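Local structure of UPF0033 domain-containing protein (Desulfitobacterium hafniense, 3HZ7) at residues I2-L7 / K19-E24; V32-D37 / Q43-M48. The protein is of unknown function, but its N-terminal domain, described here, belongs to the TusA (SirA-like) family and so probably takes part in sulfur transfer. All coordinates share one frame; numbering follows the deposited sequence.

Interaction 1 (I2-L7 / K19-E24); sequences ITIDAL and KKALAE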
ATOM      1  N   ILE A   2      -0.839   7.100  -7.076  1.00 21.39           N
ATOM      2  CA  ILE A   2      -1.813   6.068  -7.402  1.00 19.36           C
ATOM      3  C   ILE A   2      -2.490   5.526  -6.125  1.00 20.30           C
ATOM      4  O   ILE A   2      -1.825   5.242  -5.133  1.00 20.01           O
ATOM      5  CB  ILE A   2      -1.162   4.917  -8.248  1.00 29.63           C
ATOM      6  CG1 ILE A   2      -2.179   3.818  -8.555  1.00 31.74           C
ATOM      7  CG2 ILE A   2      -0.047   4.247  -7.501  1.00 34.92           C
ATOM      8  CD1 ILE A   2      -2.356   2.837  -7.457  1.00 33.65           C
ATOM      9  N   THR A   3      -3.814   5.449  -6.158  1.00 16.90           N
ATOM     10  CA  THR A   3      -4.627   4.956  -5.046  1.00 15.69           C
ATOM     11  C   THR A   3      -5.354   3.707  -5.459  1.00 18.78           C
ATOM     12  O   THR A   3      -6.035   3.678  -6.490  1.00 18.52           O
ATOM     13  CB  THR A   3      -5.615   6.024  -4.554  1.00 23.08           C
ATOM     14  OG1 THR A   3      -4.828   7.116  -4.096  1.00 23.17           O
ATOM     15  CG2 THR A   3      -6.495   5.514  -3.274  1.00 17.09           C
ATOM     16  N   ILE A   4      -5.096   2.648  -4.706  1.00 14.05           N
ATOM     17  CA  ILE A   4      -5.699   1.373  -4.959  1.00 15.34           C
ATOM     18  C   ILE A   4      -6.810   1.128  -3.929  1.00 19.58           C
ATOM     19  O   ILE A   4      -6.523   1.081  -2.750  1.00 22.40           O
ATOM     20  CB  ILE A   4      -4.663   0.244  -4.819  1.00 17.37           C
ATOM     21  CG1 ILE A   4      -3.527   0.507  -5.872  1.00 26.75           C
ATOM     22  CG2 ILE A   4      -5.436  -1.224  -4.941  1.00 11.59           C
ATOM     23  CD1 ILE A   4      -2.522  -0.584  -6.155  1.00 19.71           C
ATOM     24  N   ASP A   5      -8.057   0.991  -4.366  1.00 15.41           N
ATOM     25  CA  ASP A   5      -9.124   0.682  -3.386  1.00 21.05           C
ATOM     26  C   ASP A   5      -9.204  -0.840  -3.371  1.00 22.64           C
ATOM     27  O   ASP A   5      -9.589  -1.468  -4.359  1.00 21.20           O
ATOM     28  CB  ASP A   5     -10.481   1.228  -3.834  1.00 23.57           C
ATOM     29  CG  ASP A   5     -11.627   0.835  -2.875  1.00 26.46           C
ATOM     30  OD1 ASP A   5     -11.486  -0.122  -2.076  1.00 24.18           O
ATOM     31  OD2 ASP A   5     -12.668   1.501  -2.948  1.00 28.83           O
ATOM     32  N   ALA A   6      -8.778  -1.426  -2.266  1.00 21.44           N
ATOM     33  CA  ALA A   6      -8.785  -2.864  -2.092  1.00 20.45           C
ATOM     34  C   ALA A   6      -9.715  -3.228  -0.927  1.00 19.38           C
ATOM     35  O   ALA A   6      -9.522  -4.272  -0.274  1.00 26.10           O
ATOM     36  CB  ALA A   6      -7.414  -3.318  -1.784  1.00 19.98           C
ATOM     37  N   LEU A   7     -10.706  -2.393  -0.659  1.00 23.70           N
ATOM     38  CA  LEU A   7     -11.621  -2.675   0.455  1.00 25.07           C
ATOM     39  C   LEU A   7     -12.454  -3.887   0.082  1.00 27.90           C
ATOM     40  O   LEU A   7     -12.878  -4.027  -1.065  1.00 30.19           O
ATOM     41  CB  LEU A   7     -12.524  -1.469   0.731  1.00 29.60           C
ATOM     42  CG  LEU A   7     -11.771  -0.221   1.231  1.00 19.35           C
ATOM     43  CD1 LEU A   7     -12.711   0.964   1.153  1.00 22.81           C
ATOM     44  CD2 LEU A   7     -11.240  -0.420   2.640  1.00 26.72           C
ATOM     45  N   LYS A  19       2.127  -4.227  -4.843  1.00 17.43           N
ATOM     46  CA  LYS A  19       3.458  -4.504  -5.336  1.00 24.27           C
ATOM     47  C   LYS A  19       3.551  -4.294  -6.867  1.00 22.45           C
ATOM     48  O   LYS A  19       4.551  -3.771  -7.379  1.00 28.04           O
ATOM     49  CB  LYS A  19       3.902  -5.943  -4.944  1.00 26.49           C
ATOM     50  CG  LYS A  19       5.374  -6.202  -5.272  1.00 27.52           C
ATOM     51  CD  LYS A  19       5.859  -7.492  -4.647  1.00 43.94           C
ATOM     52  CE  LYS A  19       7.245  -7.870  -5.148  1.00 51.26           C
ATOM     53  NZ  LYS A  19       7.819  -8.964  -4.301  1.00 55.24           N
ATOM     54  N   LYS A  20       2.516  -4.696  -7.581  1.00 25.52           N
ATOM     55  CA  LYS A  20       2.460  -4.527  -9.040  1.00 27.77           C
ATOM     56  C   LYS A  20       2.514  -3.027  -9.337  1.00 23.75           C
ATOM     57  O   LYS A  20       3.217  -2.576 -10.233  1.00 22.78           O
ATOM     58  CB  LYS A  20       1.142  -5.047  -9.604  1.00 28.16           C
ATOM     59  CG  LYS A  20       0.903  -6.531  -9.437  1.00 39.94           C
ATOM     60  CD  LYS A  20      -0.320  -6.984 -10.233  1.00 34.38           C
ATOM     61  CE  LYS A  20      -0.271  -6.526 -11.676  1.00 35.00           C
ATOM     62  NZ  LYS A  20      -1.057  -7.433 -12.562  1.00 36.91           N
ATOM     63  N   ALA A  21       1.751  -2.245  -8.600  1.00 21.59           N
ATOM     64  CA  ALA A  21       1.791  -0.802  -8.860  1.00 21.94           C
ATOM     65  C   ALA A  21       3.162  -0.193  -8.579  1.00 24.40           C
ATOM     66  O   ALA A  21       3.608   0.742  -9.326  1.00 23.93           O
ATOM     67  CB  ALA A  21       0.706  -0.059  -8.046  1.00 19.77           C
ATOM     68  N   LEU A  22       3.838  -0.666  -7.518  1.00 26.75           N
ATOM     69  CA  LEU A  22       5.164  -0.125  -7.190  1.00 26.84           C
ATOM     70  C   LEU A  22       6.232  -0.543  -8.207  1.00 28.18           C
ATOM     71  O   LEU A  22       7.044   0.261  -8.624  1.00 22.83           O
ATOM     72  CB  LEU A  22       5.582  -0.534  -5.781  1.00 32.00           C
ATOM     73  CG  LEU A  22       4.807   0.189  -4.677  1.00 32.31           C
ATOM     74  CD1 LEU A  22       4.739  -0.656  -3.389  1.00 26.01           C
ATOM     75  CD2 LEU A  22       5.455   1.555  -4.469  1.00 32.24           C
ATOM     76  N   ALA A  23       6.218  -1.801  -8.605  1.00 28.28           N
ATOM     77  CA  ALA A  23       7.183  -2.312  -9.568  1.00 36.12           C
ATOM     78  C   ALA A  23       7.008  -1.634 -10.937  1.00 41.51           C
ATOM     79  O   ALA A  23       7.924  -1.653 -11.786  1.00 36.06           O
ATOM     80  CB  ALA A  23       7.018  -3.870  -9.709  1.00 30.93           C
ATOM     81  N   GLU A  24       5.831  -1.041 -11.157  1.00 41.61           N
ATOM     82  CA  GLU A  24       5.556  -0.390 -12.429  1.00 35.84           C
ATOM     83  C   GLU A  24       5.986   1.057 -12.551  1.00 31.14           C
ATOM     84  O   GLU A  24       6.028   1.586 -13.657  1.00 29.64           O
ATOM     85  CB  GLU A  24       4.080  -0.525 -12.767  1.00 47.65           C
ATOM     86  CG  GLU A  24       3.840  -1.739 -13.664  1.00 61.57           C
ATOM     87  CD  GLU A  24       3.013  -2.802 -12.993  1.00 62.93           C
ATOM     88  OE1 GLU A  24       1.775  -2.608 -12.941  1.00 71.90           O
ATOM     89  OE2 GLU A  24       3.595  -3.808 -12.514  1.00 49.12           O
TER
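Ala21 meets the strand through a single methyl group, its CB, which is approached by the terminal methyls of Ile2 and Ile4. The closer of the two is Ile4, with CD1 3.8 Å from Ala21 CB; Ile2 CD1 stands at 4.3 Å from the same carbon. These two apolar contacts make up the whole of the direct touching, and they bury 93 Å² summed over both sides. The side chain of Ile4 gets there by turning CG1 anti to its carbonyl carbon (chi1 -60°), with the extended chi2 of -168° carrying CD1 on toward the helix.

The backbones stay well apart, as the 7.9 Å between Ile2 CA and Ala21 CA shows, and no hydrogen bond joins the segments. Strand 2-5 is an edge strand of the four-stranded sheet within the chain, and helix 13-23 is the connection of a beta-alpha-beta crossover leading to the parallel neighbour, strand 31-36. Residues alternate along the strand accordingly: Ile2 and Ile4 point to the helix, where Ile4 also touches Arg17, while Thr3 uses OG1 to hydrogen-bond Thr33 OG1.

At the far end of the strand segment, Asp5 OD1 accepts from Leu7 N at 2.8 Å with an N-H...O angle of 166°, an Asx turn, and the backbone O of Asp5 receives Arg17 NH1 from the crossover helix.

Interaction 2 (V32-D37 / Q43-M48); sequences VTVLVD and QNLQKM
Leu45 points from its helix toward the strand and sets its end against both Val34 and Val36, meeting the two valines tip to tip. The tight part is gathered around one methyl: Leu45 CD1 lies 3.9 Å from Val36 CG1 and 4.0 Å from Val34 CB. The second branch makes a longer contact, Leu45 CD2 standing 4.2 Å from Val34 CG2. Val36 presents CG1 because that methyl lies anti to its carbonyl carbon (chi1 -65°).

All three touching residues are buried. Leu45 also packs on Ala18 of helix 13-23 and on Val68 of strand 66-71, so it is wedged into the core between helix 39-52 and the sheet, as expected for the two-layer alpha/beta sandwich of the TusA family. The solvent side of the helix is different: Lys47 is exposed, and its side chain stays far from the strand segment. Gln46, partly exposed, makes a hydrogen bond through NE2 to Ser56 OG of strand 55-60.

With 118 Å² buried in total and no hydrogen bond across the segments, this helix-to-strand contact rests on branched aliphatic carbons alone, which implies that shape and hydrophobic burial hold it without directional bonds.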
ATOM      1  N   VAL A  32       2.232   5.034  -3.758  1.00 19.66           N
ATOM      2  CA  VAL A  32       1.099   4.143  -3.964  1.00 17.97           C
ATOM      3  C   VAL A  32       0.355   4.097  -2.647  1.00 14.52           C
ATOM      4  O   VAL A  32       0.915   3.702  -1.603  1.00 21.73           O
ATOM      5  CB  VAL A  32       1.534   2.681  -4.404  1.00 23.76           C
ATOM      6  CG1 VAL A  32       0.268   1.757  -4.550  1.00 18.39           C
ATOM      7  CG2 VAL A  32       2.359   2.728  -5.775  1.00 17.69           C
ATOM      8  N   THR A  33      -0.889   4.522  -2.643  1.00 18.25           N
ATOM      9  CA  THR A  33      -1.675   4.432  -1.396  1.00 19.15           C
ATOM     10  C   THR A  33      -2.659   3.298  -1.636  1.00 22.16           C
ATOM     11  O   THR A  33      -3.144   3.116  -2.779  1.00 20.26           O
ATOM     12  CB  THR A  33      -2.455   5.667  -1.061  1.00 13.36           C
ATOM     13  OG1 THR A  33      -2.683   6.395  -2.234  1.00 45.69           O
ATOM     14  CG2 THR A  33      -1.693   6.525  -0.224  1.00 42.15           C
ATOM     15  N   VAL A  34      -2.939   2.549  -0.567  1.00 19.62           N
ATOM     16  CA  VAL A  34      -3.850   1.416  -0.651  1.00 16.91           C
ATOM     17  C   VAL A  34      -4.902   1.485   0.441  1.00 17.14           C
ATOM     18  O   VAL A  34      -4.562   1.656   1.614  1.00 19.41           O
ATOM     19  CB  VAL A  34      -3.075   0.094  -0.452  1.00 18.71           C
ATOM     20  CG1 VAL A  34      -3.972  -1.146  -0.896  1.00 14.57           C
ATOM     21  CG2 VAL A  34      -1.725   0.178  -1.149  1.00 20.54           C
ATOM     22  N   LEU A  35      -6.157   1.351   0.071  1.00 15.21           N
ATOM     23  CA  LEU A  35      -7.222   1.311   1.074  1.00 18.87           C
ATOM     24  C   LEU A  35      -7.541  -0.167   1.469  1.00 21.35           C
ATOM     25  O   LEU A  35      -7.889  -1.016   0.582  1.00 16.73           O
ATOM     26  CB  LEU A  35      -8.477   2.000   0.538  1.00 15.69           C
ATOM     27  CG  LEU A  35      -8.296   3.412  -0.043  1.00 22.40           C
ATOM     28  CD1 LEU A  35      -9.676   3.961  -0.568  1.00 24.70           C
ATOM     29  CD2 LEU A  35      -7.757   4.338   1.070  1.00 24.87           C
ATOM     30  N   VAL A  36      -7.356  -0.498   2.749  1.00 16.99           N
ATOM     31  CA  VAL A  36      -7.695  -1.854   3.260  1.00 19.58           C
ATOM     32  C   VAL A  36      -8.617  -1.779   4.487  1.00 27.62           C
ATOM     33  O   VAL A  36      -8.778  -0.728   5.124  1.00 20.36           O
ATOM     34  CB  VAL A  36      -6.458  -2.759   3.551  1.00 20.33           C
ATOM     35  CG1 VAL A  36      -5.753  -3.028   2.238  1.00 24.36           C
ATOM     36  CG2 VAL A  36      -5.454  -2.098   4.624  1.00 19.28           C
ATOM     37  N   ASP A  37      -9.322  -2.879   4.750  1.00 36.45           N
ATOM     38  CA  ASP A  37     -10.265  -2.896   5.856  1.00 31.92           C
ATOM     39  C   ASP A  37      -9.864  -3.782   7.030  1.00 33.15           C
ATOM     40  O   ASP A  37     -10.735  -4.230   7.762  1.00 38.50           O
ATOM     41  CB  ASP A  37     -11.645  -3.306   5.348  1.00 30.78           C
ATOM     42  CG  ASP A  37     -11.669  -4.735   4.772  1.00 33.13           C
ATOM     43  OD1 ASP A  37     -10.852  -5.589   5.182  1.00 29.48           O
ATOM     44  OD2 ASP A  37     -12.544  -4.999   3.909  1.00 38.86           O
ATOM     45  N   GLN A  43      -0.423  -4.632   7.959  1.00 27.33           N
ATOM     46  CA  GLN A  43       0.850  -5.230   8.334  1.00 30.44           C
ATOM     47  C   GLN A  43       1.538  -5.870   7.153  1.00 23.97           C
ATOM     48  O   GLN A  43       2.759  -5.750   6.962  1.00 29.36           O
ATOM     49  CB  GLN A  43       0.634  -6.326   9.397  1.00 39.66           C
ATOM     50  CG  GLN A  43      -0.060  -5.866  10.659  1.00 48.09           C
ATOM     51  CD  GLN A  43      -0.415  -7.038  11.549  1.00 45.21           C
ATOM     52  OE1 GLN A  43       0.398  -7.920  11.758  1.00 44.37           O
ATOM     53  NE2 GLN A  43      -1.630  -7.045  12.073  1.00 50.96           N
ATOM     54  N   ASN A  44       0.766  -6.605   6.371  1.00 27.33           N
ATOM     55  CA  ASN A  44       1.347  -7.263   5.208  1.00 30.26           C
ATOM     56  C   ASN A  44       1.896  -6.225   4.226  1.00 19.52           C
ATOM     57  O   ASN A  44       2.994  -6.378   3.688  1.00 22.12           O
ATOM     58  CB  ASN A  44       0.301  -8.182   4.542  1.00 26.30           C
ATOM     59  CG  ASN A  44       0.045  -9.403   5.378  1.00 37.79           C
ATOM     60  OD1 ASN A  44       0.880  -9.747   6.222  1.00 33.25           O
ATOM     61  ND2 ASN A  44      -1.093 -10.073   5.163  1.00 37.80           N
ATOM     62  N   LEU A  45       1.127  -5.166   4.025  1.00 21.94           N
ATOM     63  CA  LEU A  45       1.578  -4.078   3.142  1.00 24.54           C
ATOM     64  C   LEU A  45       2.864  -3.435   3.656  1.00 24.87           C
ATOM     65  O   LEU A  45       3.751  -3.162   2.848  1.00 21.69           O
ATOM     66  CB  LEU A  45       0.455  -3.032   2.976  1.00 17.39           C
ATOM     67  CG  LEU A  45      -0.702  -3.444   2.049  1.00 18.02           C
ATOM     68  CD1 LEU A  45      -1.918  -2.516   2.331  1.00 16.73           C
ATOM     69  CD2 LEU A  45      -0.258  -3.358   0.578  1.00 25.34           C
ATOM     70  N   GLN A  46       2.996  -3.202   4.981  1.00 29.41           N
ATOM     71  CA  GLN A  46       4.240  -2.597   5.496  1.00 24.55           C
ATOM     72  C   GLN A  46       5.454  -3.524   5.428  1.00 21.50           C
ATOM     73  O   GLN A  46       6.585  -3.099   5.123  1.00 24.58           O
ATOM     74  CB  GLN A  46       4.068  -2.081   6.934  1.00 29.03           C
ATOM     75  CG  GLN A  46       3.104  -0.910   7.012  1.00 27.88           C
ATOM     76  CD  GLN A  46       3.289  -0.050   8.235  1.00 32.67           C
ATOM     77  OE1 GLN A  46       3.141  -0.506   9.375  1.00 29.26           O
ATOM     78  NE2 GLN A  46       3.596   1.229   7.994  1.00 21.29           N
ATOM     79  N   LYS A  47       5.232  -4.802   5.682  1.00 28.12           N
ATOM     80  CA  LYS A  47       6.351  -5.783   5.602  1.00 30.82           C
ATOM     81  C   LYS A  47       6.863  -5.854   4.156  1.00 28.94           C
ATOM     82  O   LYS A  47       8.084  -5.943   3.904  1.00 26.65           O
ATOM     83  CB  LYS A  47       5.881  -7.176   6.058  1.00 33.32           C
ATOM     84  CG  LYS A  47       5.246  -7.180   7.503  1.00 35.40           C
ATOM     85  CD  LYS A  47       5.742  -8.365   8.320  1.00 42.55           C
ATOM     86  CE  LYS A  47       5.089  -8.497   9.695  1.00 51.35           C
ATOM     87  NZ  LYS A  47       3.622  -8.815   9.614  1.00 52.36           N
HETATM   88  N   MSE A  48       5.936  -5.792   3.197  1.00 30.48           N
HETATM   89  CA  MSE A  48       6.319  -5.815   1.774  1.00 24.89           C
HETATM   90  C   MSE A  48       7.050  -4.547   1.452  1.00 28.66           C
HETATM   91  O   MSE A  48       8.055  -4.564   0.724  1.00 26.34           O
HETATM   92  CB  MSE A  48       5.065  -5.965   0.884  1.00 31.13           C
HETATM   93  CG  MSE A  48       5.345  -5.905  -0.619  1.00 38.04           C
HETATM   94 SE   MSE A  48       5.354  -4.063  -1.416  1.00 39.79          SE
HETATM   95  CE  MSE A  48       3.457  -3.775  -1.265  1.00 15.10           C
TER

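Interaction 1 closes before interaction 2 opens along the chain, and their centres lie about 9 Å apart. Each sets a strand against the helix that follows it: 2-5 with 13-23, then 31-36 with 39-52. The two strands are parallel neighbours in the same mixed sheet, joined by probable backbone hydrogen bonds such as Ile2 O to Thr33 N at 2.8 Å and Ile4 N to Thr33 O at 2.8 Å. The helices also touch each other, Leu22 packing on Met48, a selenomethionine in this crystal. Both contacts lie in the same helix-sheet interface, interaction 2 buried and interaction 1 at its partly exposed edge, in successive beta-alpha units of the TusA-like domain.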